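Local coordinates for protein transcriptional regulators (LACI-FAMILY TRANSCRIPTIONAL REGULATORY PROTEIN) (Corynebacterium glutamicum, PDB 3GYB) that probably binds cis-regulatory DNA as a LacI-family transcription factor and carries a regulatory region built like a periplasmic sugar-binding protein, at residues S128-G131 with L132-F135; A162-T165 with E166-L170. All coordinates share one frame; numbering follows the deposited sequence.

Contact 1. Residues S128-G131 with L132-F135; sequences SGAG and LRRF
L132 N closes the first turn of helix 129-144 on S128 O (2.8 Å), and R133, R134 and F135 follow with i to i+4 bonds to G129, A130 and G131. S128 is the N-cap: its OG accepts from G131 N at 2.9 Å, with an N-H...O angle of 145°, taking up an amide that has no earlier turn to bond to. G131, lacking a side chain, leaves S128 OG unhindered at its amide.

The two arginines leave the helix toward the side where A130 lies. R133 has CG anti to its carbonyl carbon (chi1 -71°) and then bends at chi3, which folds the guanidinium back over the first turn; one face lies on the backbone, with NH2 3.4 Å from A130 CA. R134 instead runs extended from CG to NE, and A130 CB lies over one face of its guanidinium, offset toward the rim, 3.9 Å from NH2. The small methyl of A130 suits a place shared by two such groups.

R133 also bonds to R88 O, and R134 makes a cation-pi contact with Y211. Both buried guanidiniums are probably charge-balanced by D102, which forms a salt bridge with each, and R134 is the one that lies near the magnesium-binding D212 and D229.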
ATOM      1  N   SER A 128       5.573  -8.517 -15.955  1.00 21.82           N
ATOM      2  CA  SER A 128       4.185  -8.334 -16.371  1.00 21.33           C
ATOM      3  C   SER A 128       4.079  -7.809 -17.798  1.00 19.62           C
ATOM      4  O   SER A 128       5.089  -7.486 -18.429  1.00 18.80           O
ATOM      5  CB  SER A 128       3.492  -7.349 -15.437  1.00 21.25           C
ATOM      6  OG  SER A 128       4.127  -6.086 -15.512  1.00 21.00           O
ATOM      7  N   GLY A 129       2.847  -7.725 -18.299  1.00 18.52           N
ATOM      8  CA  GLY A 129       2.624  -7.219 -19.641  1.00 18.04           C
ATOM      9  C   GLY A 129       3.079  -5.778 -19.743  1.00 18.63           C
ATOM     10  O   GLY A 129       3.703  -5.376 -20.726  1.00 16.55           O
ATOM     11  N   ALA A 130       2.759  -4.987 -18.722  1.00 17.55           N
ATOM     12  CA  ALA A 130       3.164  -3.590 -18.700  1.00 18.35           C
ATOM     13  C   ALA A 130       4.678  -3.546 -18.519  1.00 18.25           C
ATOM     14  O   ALA A 130       5.362  -2.699 -19.096  1.00 17.70           O
ATOM     15  CB  ALA A 130       2.469  -2.857 -17.558  1.00 19.23           C
ATOM     16  N   GLY A 131       5.195  -4.473 -17.716  1.00 17.74           N
ATOM     17  CA  GLY A 131       6.625  -4.529 -17.477  1.00 17.00           C
ATOM     18  C   GLY A 131       7.405  -4.763 -18.758  1.00 18.12           C
ATOM     19  O   GLY A 131       8.420  -4.106 -19.009  1.00 16.14           O
ATOM     20  N   LEU A 132       6.935  -5.703 -19.573  1.00 17.16           N
ATOM     21  CA  LEU A 132       7.604  -6.014 -20.831  1.00 19.49           C
ATOM     22  C   LEU A 132       7.608  -4.802 -21.750  1.00 17.92           C
ATOM     23  O   LEU A 132       8.624  -4.491 -22.370  1.00 17.95           O
ATOM     24  CB  LEU A 132       6.918  -7.197 -21.523  1.00 22.46           C
ATOM     25  CG  LEU A 132       7.522  -8.579 -21.253  1.00 28.19           C
ATOM     26  CD1 LEU A 132       7.423  -8.924 -19.779  1.00 30.33           C
ATOM     27  CD2 LEU A 132       6.797  -9.621 -22.096  1.00 30.72           C
ATOM     28  N   ARG A 133       6.472  -4.117 -21.829  1.00 17.05           N
ATOM     29  CA  ARG A 133       6.361  -2.933 -22.665  1.00 16.67           C
ATOM     30  C   ARG A 133       7.331  -1.845 -22.208  1.00 15.76           C
ATOM     31  O   ARG A 133       7.989  -1.204 -23.028  1.00 16.74           O
ATOM     32  CB  ARG A 133       4.924  -2.398 -22.642  1.00 17.65           C
ATOM     33  CG  ARG A 133       3.919  -3.282 -23.382  1.00 20.60           C
ATOM     34  CD  ARG A 133       2.580  -2.568 -23.548  1.00 22.12           C
ATOM     35  NE  ARG A 133       1.812  -2.495 -22.307  1.00 24.74           N
ATOM     36  CZ  ARG A 133       1.068  -3.487 -21.826  1.00 26.90           C
ATOM     37  NH1 ARG A 133       0.988  -4.639 -22.482  1.00 27.03           N
ATOM     38  NH2 ARG A 133       0.393  -3.324 -20.694  1.00 26.59           N
ATOM     39  N   ARG A 134       7.423  -1.638 -20.899  1.00 15.16           N
ATOM     40  CA  ARG A 134       8.322  -0.621 -20.368  1.00 13.57           C
ATOM     41  C   ARG A 134       9.779  -0.986 -20.616  1.00 13.75           C
ATOM     42  O   ARG A 134      10.611  -0.111 -20.845  1.00 14.88           O
ATOM     43  CB  ARG A 134       8.045  -0.410 -18.876  1.00 12.69           C
ATOM     44  CG  ARG A 134       6.666   0.197 -18.647  1.00 11.13           C
ATOM     45  CD  ARG A 134       6.263   0.259 -17.184  1.00 13.18           C
ATOM     46  NE  ARG A 134       4.825   0.509 -17.076  1.00 14.37           N
ATOM     47  CZ  ARG A 134       4.137   0.494 -15.937  1.00 15.50           C
ATOM     48  NH1 ARG A 134       4.748   0.246 -14.784  1.00 16.25           N
ATOM     49  NH2 ARG A 134       2.827   0.710 -15.957  1.00 15.03           N
ATOM     50  N   PHE A 135      10.083  -2.281 -20.581  1.00 13.42           N
ATOM     51  CA  PHE A 135      11.440  -2.751 -20.832  1.00 14.20           C
ATOM     52  C   PHE A 135      11.782  -2.540 -22.303  1.00 16.06           C
ATOM     53  O   PHE A 135      12.865  -2.066 -22.635  1.00 14.53           O
ATOM     54  CB  PHE A 135      11.569  -4.240 -20.487  1.00 13.22           C
ATOM     55  CG  PHE A 135      12.732  -4.917 -21.162  1.00 15.76           C
ATOM     56  CD1 PHE A 135      14.040  -4.667 -20.752  1.00 15.84           C
ATOM     57  CD2 PHE A 135      12.517  -5.769 -22.241  1.00 15.89           C
ATOM     58  CE1 PHE A 135      15.121  -5.256 -21.412  1.00 18.21           C
ATOM     59  CE2 PHE A 135      13.591  -6.362 -22.908  1.00 17.18           C
ATOM     60  CZ  PHE A 135      14.895  -6.103 -22.491  1.00 18.03           C
TER

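Contact 2. Residues A162-T165 with E166-L170; sequences AGYT and ETLAL
A162 O accepts from E166 N at 2.8 Å, and the glutamate's aliphatic part lies against the same carbonyl, E166 CG 3.0 Å from A162 O. With CG lying back over that oxygen, the bend at chi2 turns the carboxylate forward again, alongside the helix.

G163 offers its carbonyl to two donors of one residue. T167 N approaches from above the carbonyl plane, whereas T167 OG1 donates to G163 O at 2.7 Å and lies only 18° from that plane. The hydroxyl stands anti to its own carbonyl carbon (chi1 -63°), which turns it back along the helix to G163 O. The hydroxyl's hydrogen is thereby used within the helix, at a buried position packed on A191 and A194 of helix 185-198.

Y164 presents a face of its ring to L168, one turn on. L168 CD1 sits 3.9 Å from the ring centroid in a CH-pi contact, shifted toward the hydroxyl end and 3.6 Å from Y164 CZ. Outside this pair, the tyrosine packs on R220 of the second subunit.

T165 OG1 and a water lie 2.9 Å apart in a hydrogen bond, and that water donates to E166 OE2 at 2.6 Å, bridging neighbouring side chains. The helix therefore divides its chemistry by face: a buried threonine whose hydroxyl bonds back to the helix, an aromatic-aliphatic pair whose tyrosine reaches the second subunit while L168 rests on helix 185-198, and a hydrated carboxylate tied through OE1 to N152, just after strand 150-151.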
ATOM      1  N   ALA A 162      12.403  -7.753  -3.891  1.00 12.39           N
ATOM      2  CA  ALA A 162      13.181  -8.046  -5.092  1.00 12.14           C
ATOM      3  C   ALA A 162      13.833  -6.775  -5.627  1.00 11.63           C
ATOM      4  O   ALA A 162      14.933  -6.815  -6.169  1.00 13.20           O
ATOM      5  CB  ALA A 162      12.294  -8.676  -6.161  1.00 12.53           C
ATOM      6  N   GLY A 163      13.165  -5.636  -5.474  1.00 10.47           N
ATOM      7  CA  GLY A 163      13.757  -4.402  -5.949  1.00 10.70           C
ATOM      8  C   GLY A 163      15.024  -4.125  -5.161  1.00  9.98           C
ATOM      9  O   GLY A 163      16.023  -3.636  -5.693  1.00 10.31           O
ATOM     10  N   TYR A 164      14.978  -4.467  -3.878  1.00  8.22           N
ATOM     11  CA  TYR A 164      16.099  -4.266  -2.983  1.00  9.12           C
ATOM     12  C   TYR A 164      17.281  -5.155  -3.363  1.00 10.13           C
ATOM     13  O   TYR A 164      18.364  -4.655  -3.640  1.00  9.55           O
ATOM     14  CB  TYR A 164      15.669  -4.552  -1.539  1.00  9.01           C
ATOM     15  CG  TYR A 164      16.788  -4.425  -0.532  1.00 10.47           C
ATOM     16  CD1 TYR A 164      17.428  -3.203  -0.322  1.00  9.57           C
ATOM     17  CD2 TYR A 164      17.199  -5.522   0.222  1.00  8.22           C
ATOM     18  CE1 TYR A 164      18.452  -3.079   0.615  1.00 10.63           C
ATOM     19  CE2 TYR A 164      18.223  -5.407   1.170  1.00 10.41           C
ATOM     20  CZ  TYR A 164      18.842  -4.181   1.357  1.00 10.23           C
ATOM     21  OH  TYR A 164      19.845  -4.055   2.297  1.00 12.94           O
ATOM     22  N   THR A 165      17.063  -6.465  -3.401  1.00 10.88           N
ATOM     23  CA  THR A 165      18.155  -7.382  -3.722  1.00 10.24           C
ATOM     24  C   THR A 165      18.635  -7.273  -5.162  1.00 10.33           C
ATOM     25  O   THR A 165      19.830  -7.415  -5.427  1.00 10.46           O
ATOM     26  CB  THR A 165      17.776  -8.841  -3.398  1.00 11.51           C
ATOM     27  OG1 THR A 165      16.636  -9.240  -4.165  1.00 11.83           O
ATOM     28  CG2 THR A 165      17.453  -8.969  -1.910  1.00 13.08           C
ATOM     29  N   GLU A 166      17.719  -7.013  -6.091  1.00  9.97           N
ATOM     30  CA  GLU A 166      18.120  -6.858  -7.487  1.00 10.47           C
ATOM     31  C   GLU A 166      18.982  -5.609  -7.663  1.00 10.73           C
ATOM     32  O   GLU A 166      19.925  -5.608  -8.456  1.00 11.74           O
ATOM     33  CB  GLU A 166      16.897  -6.746  -8.405  1.00 10.72           C
ATOM     34  CG  GLU A 166      16.153  -8.047  -8.640  1.00 12.30           C
ATOM     35  CD  GLU A 166      17.000  -9.078  -9.360  1.00 11.82           C
ATOM     36  OE1 GLU A 166      17.595  -8.741 -10.407  1.00 13.89           O
ATOM     37  OE2 GLU A 166      17.061 -10.226  -8.886  1.00 11.82           O
ATOM     38  N   THR A 167      18.660  -4.538  -6.944  1.00 11.16           N
ATOM     39  CA  THR A 167      19.444  -3.318  -7.071  1.00 10.39           C
ATOM     40  C   THR A 167      20.828  -3.499  -6.461  1.00 10.27           C
ATOM     41  O   THR A 167      21.825  -3.048  -7.026  1.00 10.44           O
ATOM     42  CB  THR A 167      18.742  -2.106  -6.413  1.00 10.16           C
ATOM     43  OG1 THR A 167      17.508  -1.851  -7.092  1.00 11.49           O
ATOM     44  CG2 THR A 167      19.619  -0.855  -6.513  1.00 12.17           C
ATOM     45  N   LEU A 168      20.900  -4.164  -5.313  1.00 10.17           N
ATOM     46  CA  LEU A 168      22.196  -4.399  -4.694  1.00 10.37           C
ATOM     47  C   LEU A 168      23.068  -5.242  -5.623  1.00 11.68           C
ATOM     48  O   LEU A 168      24.271  -5.014  -5.730  1.00 11.13           O
ATOM     49  CB  LEU A 168      22.037  -5.113  -3.350  1.00 12.38           C
ATOM     50  CG  LEU A 168      21.511  -4.268  -2.187  1.00 11.93           C
ATOM     51  CD1 LEU A 168      21.361  -5.161  -0.958  1.00 13.84           C
ATOM     52  CD2 LEU A 168      22.468  -3.116  -1.895  1.00 12.62           C
ATOM     53  N   ALA A 169      22.458  -6.219  -6.289  1.00 10.09           N
ATOM     54  CA  ALA A 169      23.208  -7.082  -7.201  1.00 10.40           C
ATOM     55  C   ALA A 169      23.613  -6.318  -8.461  1.00 12.17           C
ATOM     56  O   ALA A 169      24.746  -6.426  -8.921  1.00 12.45           O
ATOM     57  CB  ALA A 169      22.371  -8.302  -7.572  1.00  9.95           C
ATOM     58  N   LEU A 170      22.685  -5.542  -9.010  1.00 11.07           N
ATOM     59  CA  LEU A 170      22.944  -4.759 -10.219  1.00 13.13           C
ATOM     60  C   LEU A 170      24.090  -3.765 -10.047  1.00 13.48           C
ATOM     61  O   LEU A 170      24.980  -3.673 -10.896  1.00 12.17           O
ATOM     62  CB  LEU A 170      21.677  -3.994 -10.621  1.00 15.83           C
ATOM     63  CG  LEU A 170      21.791  -3.037 -11.810  1.00 20.40           C
ATOM     64  CD1 LEU A 170      21.897  -3.834 -13.094  1.00 22.64           C
ATOM     65  CD2 LEU A 170      20.575  -2.124 -11.846  1.00 21.38           C
TER
HETATM   66  O   HOH W   1      16.370 -10.973  -6.525  1.00 22.79           O

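Both contacts are short runs of about two turns of helix within one periplasmic-binding-protein-like region, on separate helices, 129-144 and 160-173, with about 11 Å between their nearest atoms. Contact 1 is the more central, its centre about 9 Å from the chain's centre, and that of contact 2 lies about 19 Å out. Their chemistry follows: contact 1, at a helix start near the metal site, is dominated by charge and by ties to helix 102-115, while contact 2 mixes apolar packing, an internal hydroxyl bond and a water bridge. Strand 121-124 connects their surroundings, leading into the helix of contact 1 and receiving T167 and L170 of contact 2. Only contact 2 reaches the second subunit.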